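Local coordinates for PmoD (Methylocystis sp. ATCC 49242, PDB 6CPD), which binds copper(I) as a periplasmic, cupredoxin-like protein and probably serves copper handling in methane-oxidizing bacteria, at residues B[12-24]-B[33-47]. Numbering follows the deposited sequence.
Sequences YDMIHITVFQPDK and IPATGRTIMAFDIEN
Strands 13-20 and 37-45 run antiparallel, with reciprocal backbone hydrogen bonds at His16-Asp44, Thr18-Ala42 and Phe20-Ile40; Ile17-Phe43 and Val19-Met41 alternate with these as non-hydrogen-bonded pairs, and Ile15-Ile45 lies beyond His16-Asp44. On the inner face Ile15, Met41, Phe43 and Ile45 pack on strand 55-61, and Ile17 and Met41 on 118-127, as in a cupredoxin-like beta sandwich; Val19 CG1 rests against Ile33 and Thr39. Beta-branched isoleucine and valine suit the extended backbone and present methyls to Phe43 and Met41: Ile15 CG2 meets the edge of the Phe43 ring, and Ile17 CG1 lies 3.8 Å from Phe43 CD2. On the other face Ile40 CB makes a CH-pi contact over the Phe20 ring, 4.1 Å from its centroid.

Just past the end of strand 13-20, Gln21 serves as a two-way clamp. Its OE1 accepts a hydrogen bond from Ala35 N on a lone pair, whereas NE2 gives one bond to Ala35 O (2.8 Å) and another to Thr39 OG1 (3.0 Å), both partners in the amide plane. A leucine here would probably leave the Ala35 backbone and the Thr39 hydroxyl without these mates and the turn at residues 34-36 less firmly fixed.

Arg38 bends at chi3 (63°), bringing its guanidinium side-on into a salt bridge with Asp23, NH2 to OD1 (2.5 Å) and NE to OD2 (3.2 Å); both oxygens lie in the guanidinium plane but are met from above the carboxylate plane, while Pro22 CG covers one guanidinium face. At the far end, Asn47 ND2 bonds Asp13 OD1 at 2.7 Å. Apolar packing thus fixes the inner face, and polar clamps secure both ends of a strand whose Met14 packs on the copper ligands Met7 and Met9 and whose His16 NE2 bonds Asp31 of the second subunit.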
ATOM      1  N   TYR B  12      13.750  -3.359  -3.093  1.00 32.30           N
ATOM      2  CA  TYR B  12      12.895  -2.992  -4.217  1.00 31.28           C
ATOM      3  C   TYR B  12      11.806  -4.018  -4.441  1.00 31.56           C
ATOM      4  O   TYR B  12      10.874  -3.783  -5.211  1.00 32.34           O
ATOM      5  CB  TYR B  12      13.711  -2.860  -5.503  1.00 29.30           C
ATOM      6  CG  TYR B  12      14.737  -1.764  -5.471  1.00 31.11           C
ATOM      7  CD1 TYR B  12      14.385  -0.461  -5.116  1.00 29.70           C
ATOM      8  CD2 TYR B  12      16.063  -2.034  -5.773  1.00 33.21           C
ATOM      9  CE1 TYR B  12      15.342   0.550  -5.093  1.00 31.40           C
ATOM     10  CE2 TYR B  12      17.015  -1.046  -5.747  1.00 37.81           C
ATOM     11  CZ  TYR B  12      16.656   0.242  -5.411  1.00 36.73           C
ATOM     12  OH  TYR B  12      17.628   1.209  -5.395  1.00 37.52           O
ATOM     13  N   ASP B  13      11.952  -5.188  -3.829  1.00 32.49           N
ATOM     14  CA  ASP B  13      10.988  -6.249  -4.092  1.00 35.65           C
ATOM     15  C   ASP B  13       9.814  -6.112  -3.127  1.00 34.41           C
ATOM     16  O   ASP B  13      10.006  -6.154  -1.911  1.00 37.09           O
ATOM     17  CB  ASP B  13      11.667  -7.608  -3.952  1.00 40.05           C
ATOM     18  CG  ASP B  13      12.908  -7.724  -4.831  1.00 48.42           C
ATOM     19  OD1 ASP B  13      12.791  -7.661  -6.074  1.00 43.40           O
ATOM     20  OD2 ASP B  13      14.011  -7.895  -4.261  1.00 52.60           O
ATOM     21  N   MET B  14       8.596  -6.076  -3.661  1.00 27.62           N
ATOM     22  CA  MET B  14       7.416  -5.811  -2.835  1.00 26.32           C
ATOM     23  C   MET B  14       6.505  -7.011  -2.892  1.00 27.85           C
ATOM     24  O   MET B  14       6.575  -7.825  -3.825  1.00 29.14           O
ATOM     25  CB  MET B  14       6.636  -4.563  -3.305  1.00 25.42           C
ATOM     26  CG  MET B  14       7.479  -3.323  -3.596  1.00 34.45           C
ATOM     27  SD  MET B  14       8.746  -3.052  -2.332  1.00 38.11           S
ATOM     28  CE  MET B  14       9.294  -1.388  -2.750  1.00 40.56           C
ATOM     29  N   ILE B  15       5.691  -7.147  -1.853  1.00 23.67           N
ATOM     30  CA  ILE B  15       4.579  -8.083  -1.869  1.00 26.45           C
ATOM     31  C   ILE B  15       3.313  -7.250  -1.706  1.00 22.77           C
ATOM     32  O   ILE B  15       3.167  -6.526  -0.742  1.00 23.66           O
ATOM     33  CB  ILE B  15       4.698  -9.123  -0.762  1.00 30.77           C
ATOM     34  CG1 ILE B  15       6.006  -9.910  -0.937  1.00 27.88           C
ATOM     35  CG2 ILE B  15       3.475 -10.074  -0.759  1.00 27.29           C
ATOM     36  CD1 ILE B  15       6.259 -10.900   0.195  1.00 31.75           C
ATOM     37  N   HIS B  16       2.433  -7.300  -2.693  1.00 22.87           N
ATOM     38  CA  HIS B  16       1.220  -6.506  -2.620  1.00 22.99           C
ATOM     39  C   HIS B  16       0.217  -7.233  -1.741  1.00 23.69           C
ATOM     40  O   HIS B  16       0.097  -8.462  -1.789  1.00 27.67           O
ATOM     41  CB  HIS B  16       0.635  -6.269  -4.016  1.00 25.56           C
ATOM     42  CG  HIS B  16      -0.588  -5.412  -4.019  1.00 28.81           C
ATOM     43  ND1 HIS B  16      -1.859  -5.927  -4.168  1.00 35.68           N
ATOM     44  CD2 HIS B  16      -0.739  -4.071  -3.880  1.00 27.22           C
ATOM     45  CE1 HIS B  16      -2.738  -4.941  -4.130  1.00 38.01           C
ATOM     46  NE2 HIS B  16      -2.085  -3.806  -3.960  1.00 33.33           N
ATOM     47  N   ILE B  17      -0.517  -6.460  -0.966  1.00 20.29           N
ATOM     48  CA  ILE B  17      -1.486  -7.000  -0.005  1.00 23.54           C
ATOM     49  C   ILE B  17      -2.867  -6.382  -0.224  1.00 28.35           C
ATOM     50  O   ILE B  17      -2.980  -5.164  -0.414  1.00 23.78           O
ATOM     51  CB  ILE B  17      -1.029  -6.708   1.443  1.00 28.31           C
ATOM     52  CG1 ILE B  17       0.301  -7.419   1.724  1.00 24.53           C
ATOM     53  CG2 ILE B  17      -2.106  -7.136   2.452  1.00 27.88           C
ATOM     54  CD1 ILE B  17       0.945  -6.996   3.051  1.00 28.00           C
ATOM     55  N   THR B  18      -3.903  -7.218  -0.189  1.00 27.09           N
ATOM     56  CA  THR B  18      -5.284  -6.760  -0.218  1.00 25.34           C
ATOM     57  C   THR B  18      -6.024  -7.386   0.976  1.00 28.23           C
ATOM     58  O   THR B  18      -5.807  -8.552   1.307  1.00 28.54           O
ATOM     59  CB  THR B  18      -6.015  -7.155  -1.530  1.00 44.15           C
ATOM     60  OG1 THR B  18      -5.256  -6.734  -2.676  1.00 39.69           O
ATOM     61  CG2 THR B  18      -7.393  -6.517  -1.583  1.00 49.10           C
ATOM     62  N   VAL B  19      -6.868  -6.605   1.629  1.00 25.77           N
ATOM     63  CA  VAL B  19      -7.632  -7.104   2.762  1.00 26.57           C
ATOM     64  C   VAL B  19      -9.108  -6.919   2.506  1.00 29.96           C
ATOM     65  O   VAL B  19      -9.526  -5.824   2.122  1.00 31.60           O
ATOM     66  CB  VAL B  19      -7.257  -6.360   4.063  1.00 28.50           C
ATOM     67  CG1 VAL B  19      -7.991  -6.965   5.240  1.00 29.70           C
ATOM     68  CG2 VAL B  19      -5.739  -6.399   4.292  1.00 29.76           C
ATOM     69  N   PHE B  20      -9.913  -7.966   2.676  1.00 31.61           N
ATOM     70  CA  PHE B  20     -11.349  -7.719   2.671  1.00 35.42           C
ATOM     71  C   PHE B  20     -12.049  -8.445   3.817  1.00 42.64           C
ATOM     72  O   PHE B  20     -11.492  -9.355   4.431  1.00 34.37           O
ATOM     73  CB  PHE B  20     -12.001  -8.017   1.312  1.00 43.31           C
ATOM     74  CG  PHE B  20     -11.944  -9.436   0.865  1.00 45.27           C
ATOM     75  CD1 PHE B  20     -10.795  -9.942   0.274  1.00 46.86           C
ATOM     76  CD2 PHE B  20     -13.091 -10.235   0.913  1.00 50.02           C
ATOM     77  CE1 PHE B  20     -10.763 -11.254  -0.195  1.00 51.99           C
ATOM     78  CE2 PHE B  20     -13.072 -11.550   0.447  1.00 49.16           C
ATOM     79  CZ  PHE B  20     -11.904 -12.059  -0.111  1.00 52.34           C
ATOM     80  N   GLN B  21     -13.254  -7.968   4.114  1.00 26.82           N
ATOM     81  CA  GLN B  21     -14.084  -8.462   5.210  1.00 28.59           C
ATOM     82  C   GLN B  21     -15.487  -8.716   4.684  1.00 31.35           C
ATOM     83  O   GLN B  21     -16.377  -7.856   4.773  1.00 32.16           O
ATOM     84  CB  GLN B  21     -14.104  -7.450   6.342  1.00 28.85           C
ATOM     85  CG  GLN B  21     -12.701  -7.093   6.872  1.00 29.88           C
ATOM     86  CD  GLN B  21     -12.762  -6.367   8.206  1.00 33.58           C
ATOM     87  OE1 GLN B  21     -13.156  -5.203   8.271  1.00 31.81           O
ATOM     88  NE2 GLN B  21     -12.407  -7.067   9.283  1.00 32.91           N
ATOM     89  N   PRO B  22     -15.676  -9.900   4.099  1.00 34.22           N
ATOM     90  CA  PRO B  22     -16.870 -10.280   3.335  1.00 33.30           C
ATOM     91  C   PRO B  22     -18.169 -10.256   4.156  1.00 44.10           C
ATOM     92  O   PRO B  22     -19.253 -10.150   3.563  1.00 39.68           O
ATOM     93  CB  PRO B  22     -16.538 -11.699   2.854  1.00 41.82           C
ATOM     94  CG  PRO B  22     -15.501 -12.211   3.819  1.00 38.97           C
ATOM     95  CD  PRO B  22     -14.697 -10.997   4.202  1.00 34.43           C
ATOM     96  N   ASP B  23     -18.077 -10.422   5.474  1.00 38.53           N
ATOM     97  CA  ASP B  23     -19.284 -10.377   6.317  1.00 47.41           C
ATOM     98  C   ASP B  23     -19.794  -8.950   6.547  1.00 47.87           C
ATOM     99  O   ASP B  23     -20.952  -8.753   6.912  1.00 51.73           O
ATOM    100  CB  ASP B  23     -19.025 -11.079   7.653  1.00 45.19           C
ATOM    101  CG  ASP B  23     -19.035 -12.593   7.520  1.00 51.28           C
ATOM    102  OD1 ASP B  23     -19.577 -13.083   6.508  1.00 51.54           O
ATOM    103  OD2 ASP B  23     -18.501 -13.294   8.412  1.00 57.07           O
ATOM    104  N   LYS B  24     -18.931  -7.963   6.330  1.00 40.77           N
ATOM    105  CA  LYS B  24     -19.260  -6.561   6.604  1.00 45.48           C
ATOM    106  C   LYS B  24     -19.481  -5.714   5.360  1.00 46.94           C
ATOM    107  O   LYS B  24     -20.330  -4.819   5.360  1.00 50.38           O
ATOM    108  CB  LYS B  24     -18.183  -5.906   7.470  1.00 48.38           C
ATOM    109  CG  LYS B  24     -18.282  -6.299   8.927  1.00 55.88           C
ATOM    110  CD  LYS B  24     -19.555  -5.677   9.476  1.00 59.82           C
ATOM    111  CE  LYS B  24     -19.738  -5.884  10.961  1.00 70.80           C
ATOM    112  NZ  LYS B  24     -21.083  -5.375  11.385  1.00 76.64           N
ATOM    113  N   ILE B  33      -8.212  -1.651   8.972  1.00 33.39           N
ATOM    114  CA  ILE B  33      -9.284  -2.629   8.820  1.00 30.84           C
ATOM    115  C   ILE B  33     -10.410  -2.311   9.805  1.00 35.21           C
ATOM    116  O   ILE B  33     -10.215  -2.459  11.005  1.00 35.06           O
ATOM    117  CB  ILE B  33      -8.700  -4.044   9.042  1.00 31.31           C
ATOM    118  CG1 ILE B  33      -7.539  -4.273   8.065  1.00 32.39           C
ATOM    119  CG2 ILE B  33      -9.744  -5.108   8.911  1.00 28.73           C
ATOM    120  CD1 ILE B  33      -6.714  -5.484   8.384  1.00 37.24           C
ATOM    121  N   PRO B  34     -11.591  -1.898   9.303  1.00 36.61           N
ATOM    122  CA  PRO B  34     -12.602  -1.254  10.168  1.00 40.05           C
ATOM    123  C   PRO B  34     -13.382  -2.176  11.111  1.00 42.09           C
ATOM    124  O   PRO B  34     -13.869  -1.706  12.146  1.00 41.23           O
ATOM    125  CB  PRO B  34     -13.554  -0.595   9.162  1.00 39.84           C
ATOM    126  CG  PRO B  34     -13.399  -1.377   7.912  1.00 31.37           C
ATOM    127  CD  PRO B  34     -11.956  -1.808   7.878  1.00 28.26           C
ATOM    128  N   ALA B  35     -13.491  -3.462  10.801  1.00 36.60           N
ATOM    129  CA  ALA B  35     -14.387  -4.300  11.594  1.00 37.91           C
ATOM    130  C   ALA B  35     -13.655  -5.482  12.204  1.00 33.07           C
ATOM    131  O   ALA B  35     -12.567  -5.846  11.767  1.00 31.50           O
ATOM    132  CB  ALA B  35     -15.556  -4.799  10.724  1.00 40.58           C
ATOM    133  N   THR B  36     -14.219  -6.007  13.286  1.00 35.92           N
ATOM    134  CA  THR B  36     -13.788  -7.277  13.834  1.00 39.94           C
ATOM    135  C   THR B  36     -14.464  -8.349  12.990  1.00 42.36           C
ATOM    136  O   THR B  36     -15.416  -8.057  12.263  1.00 41.10           O
ATOM    137  CB  THR B  36     -14.139  -7.416  15.331  1.00 42.30           C
ATOM    138  OG1 THR B  36     -15.496  -7.033  15.531  1.00 42.67           O
ATOM    139  CG2 THR B  36     -13.254  -6.491  16.169  1.00 44.22           C
ATOM    140  N   GLY B  37     -13.950  -9.569  13.019  1.00 40.71           N
ATOM    141  CA  GLY B  37     -14.632 -10.643  12.326  1.00 47.08           C
ATOM    142  C   GLY B  37     -13.792 -11.246  11.218  1.00 48.94           C
ATOM    143  O   GLY B  37     -12.563 -11.050  11.162  1.00 32.74           O
ATOM    144  N   ARG B  38     -14.483 -11.933  10.309  1.00 35.76           N
ATOM    145  CA  ARG B  38     -13.853 -12.687   9.229  1.00 35.08           C
ATOM    146  C   ARG B  38     -13.037 -11.783   8.328  1.00 36.41           C
ATOM    147  O   ARG B  38     -13.554 -10.854   7.712  1.00 34.10           O
ATOM    148  CB  ARG B  38     -14.901 -13.422   8.390  1.00 37.49           C
ATOM    149  CG  ARG B  38     -14.349 -14.190   7.189  1.00 37.34           C
ATOM    150  CD  ARG B  38     -15.284 -15.329   6.795  1.00 43.95           C
ATOM    151  NE  ARG B  38     -16.597 -14.838   6.372  1.00 51.90           N
ATOM    152  CZ  ARG B  38     -17.066 -14.914   5.123  1.00 51.74           C
ATOM    153  NH1 ARG B  38     -16.342 -15.481   4.170  1.00 49.14           N
ATOM    154  NH2 ARG B  38     -18.268 -14.429   4.825  1.00 51.09           N
ATOM    155  N   THR B  39     -11.753 -12.075   8.236  1.00 31.32           N
ATOM    156  CA  THR B  39     -10.872 -11.214   7.468  1.00 31.96           C
ATOM    157  C   THR B  39     -10.004 -12.061   6.567  1.00 33.39           C
ATOM    158  O   THR B  39      -9.397 -13.031   7.017  1.00 31.84           O
ATOM    159  CB  THR B  39     -10.017 -10.356   8.411  1.00 32.10           C
ATOM    160  OG1 THR B  39     -10.888  -9.660   9.307  1.00 32.79           O
ATOM    161  CG2 THR B  39      -9.185  -9.353   7.632  1.00 29.39           C
ATOM    162  N   ILE B  40      -9.943 -11.691   5.286  1.00 28.33           N
ATOM    163  CA  ILE B  40      -9.111 -12.407   4.354  1.00 26.19           C
ATOM    164  C   ILE B  40      -8.011 -11.483   3.882  1.00 30.58           C
ATOM    165  O   ILE B  40      -8.288 -10.383   3.414  1.00 29.12           O
ATOM    166  CB  ILE B  40      -9.924 -12.922   3.156  1.00 30.38           C
ATOM    167  CG1 ILE B  40     -10.973 -13.923   3.642  1.00 33.96           C
ATOM    168  CG2 ILE B  40      -8.992 -13.524   2.088  1.00 31.45           C
ATOM    169  CD1 ILE B  40     -11.995 -14.290   2.582  1.00 44.33           C
ATOM    170  N   MET B  41      -6.769 -11.938   4.009  1.00 29.21           N
ATOM    171  CA  MET B  41      -5.626 -11.191   3.488  1.00 27.27           C
ATOM    172  C   MET B  41      -4.982 -11.919   2.323  1.00 30.70           C
ATOM    173  O   MET B  41      -4.529 -13.057   2.477  1.00 32.01           O
ATOM    174  CB  MET B  41      -4.600 -10.957   4.593  1.00 27.28           C
ATOM    175  CG  MET B  41      -5.211 -10.303   5.834  1.00 34.38           C
ATOM    176  SD  MET B  41      -3.956  -9.853   7.046  1.00 64.61           S
ATOM    177  CE  MET B  41      -2.633  -9.403   5.931  1.00 37.28           C
ATOM    178  N   ALA B  42      -4.939 -11.253   1.169  1.00 28.30           N
ATOM    179  CA  ALA B  42      -4.366 -11.832  -0.038  1.00 30.19           C
ATOM    180  C   ALA B  42      -3.012 -11.202  -0.366  1.00 32.59           C
ATOM    181  O   ALA B  42      -2.881  -9.973  -0.379  1.00 33.07           O
ATOM    182  CB  ALA B  42      -5.327 -11.663  -1.209  1.00 31.79           C
ATOM    183  N   PHE B  43      -2.028 -12.058  -0.643  1.00 29.56           N
ATOM    184  CA  PHE B  43      -0.643 -11.655  -0.899  1.00 31.65           C
ATOM    185  C   PHE B  43      -0.291 -11.953  -2.354  1.00 27.92           C
ATOM    186  O   PHE B  43      -0.604 -13.027  -2.868  1.00 32.77           O
ATOM    187  CB  PHE B  43       0.319 -12.388   0.043  1.00 32.15           C
ATOM    188  CG  PHE B  43       0.116 -12.054   1.494  1.00 29.96           C
ATOM    189  CD1 PHE B  43      -0.896 -12.659   2.219  1.00 34.33           C
ATOM    190  CD2 PHE B  43       0.928 -11.132   2.127  1.00 24.99           C
ATOM    191  CE1 PHE B  43      -1.095 -12.339   3.550  1.00 37.01           C
ATOM    192  CE2 PHE B  43       0.737 -10.810   3.452  1.00 32.25           C
ATOM    193  CZ  PHE B  43      -0.275 -11.422   4.168  1.00 33.18           C
ATOM    194  N   ASP B  44       0.349 -10.990  -3.012  1.00 24.94           N
ATOM    195  CA  ASP B  44       0.761 -11.130  -4.406  1.00 24.68           C
ATOM    196  C   ASP B  44       2.249 -10.746  -4.477  1.00 26.37           C
ATOM    197  O   ASP B  44       2.607  -9.572  -4.401  1.00 26.45           O
ATOM    198  CB  ASP B  44      -0.071 -10.213  -5.314  1.00 29.25           C
ATOM    199  CG  ASP B  44       0.328 -10.300  -6.797  1.00 45.16           C
ATOM    200  OD1 ASP B  44       1.373 -10.897  -7.144  1.00 46.44           O
ATOM    201  OD2 ASP B  44      -0.389  -9.693  -7.624  1.00 55.23           O
ATOM    202  N   ILE B  45       3.106 -11.732  -4.657  1.00 26.90           N
ATOM    203  CA  ILE B  45       4.538 -11.498  -4.679  1.00 28.56           C
ATOM    204  C   ILE B  45       4.985 -10.920  -6.020  1.00 31.39           C
ATOM    205  O   ILE B  45       4.807 -11.565  -7.053  1.00 32.52           O
ATOM    206  CB  ILE B  45       5.288 -12.807  -4.403  1.00 36.72           C
ATOM    207  CG1 ILE B  45       4.863 -13.370  -3.035  1.00 37.76           C
ATOM    208  CG2 ILE B  45       6.769 -12.575  -4.478  1.00 34.69           C
ATOM    209  CD1 ILE B  45       5.282 -14.820  -2.816  1.00 41.18           C
ATOM    210  N   GLU B  46       5.540  -9.703  -6.025  1.00 28.48           N
ATOM    211  CA  GLU B  46       5.856  -9.041  -7.290  1.00 29.18           C
ATOM    212  C   GLU B  46       7.037  -9.659  -8.042  1.00 37.03           C
ATOM    213  O   GLU B  46       7.018  -9.716  -9.265  1.00 39.14           O
ATOM    214  CB  GLU B  46       6.141  -7.544  -7.074  1.00 32.61           C
ATOM    215  CG  GLU B  46       4.895  -6.712  -6.764  1.00 36.19           C
ATOM    216  CD  GLU B  46       5.166  -5.205  -6.741  1.00 39.91           C
ATOM    217  OE1 GLU B  46       6.351  -4.792  -6.736  1.00 43.21           O
ATOM    218  OE2 GLU B  46       4.186  -4.434  -6.754  1.00 41.48           O
ATOM    219  N   ASN B  47       8.090 -10.043  -7.325  1.00 34.54           N
ATOM    220  CA  ASN B  47       9.294 -10.602  -7.944  1.00 34.66           C
ATOM    221  C   ASN B  47       9.157 -12.122  -8.133  1.00 35.61           C
ATOM    222  O   ASN B  47       9.055 -12.862  -7.160  1.00 35.74           O
ATOM    223  CB  ASN B  47      10.517 -10.277  -7.080  1.00 35.84           C
ATOM    224  CG  ASN B  47      11.837 -10.710  -7.712  1.00 43.66           C
ATOM    225  OD1 ASN B  47      11.894 -11.626  -8.538  1.00 42.04           O
ATOM    226  ND2 ASN B  47      12.918 -10.078  -7.279  1.00 44.51           N
TER
HETATM  227  O   HOH W   1       8.688  -5.527  -6.637  1.00 29.35           O
HETATM  228  O   HOH W   2       8.671  -9.481  -4.393  1.00 35.86           O
HETATM  229  O   HOH W   3      -2.769  -8.644  -3.083  1.00 28.93           O
HETATM  230  O   HOH W   4     -17.457 -12.122  10.564  1.00 40.98           O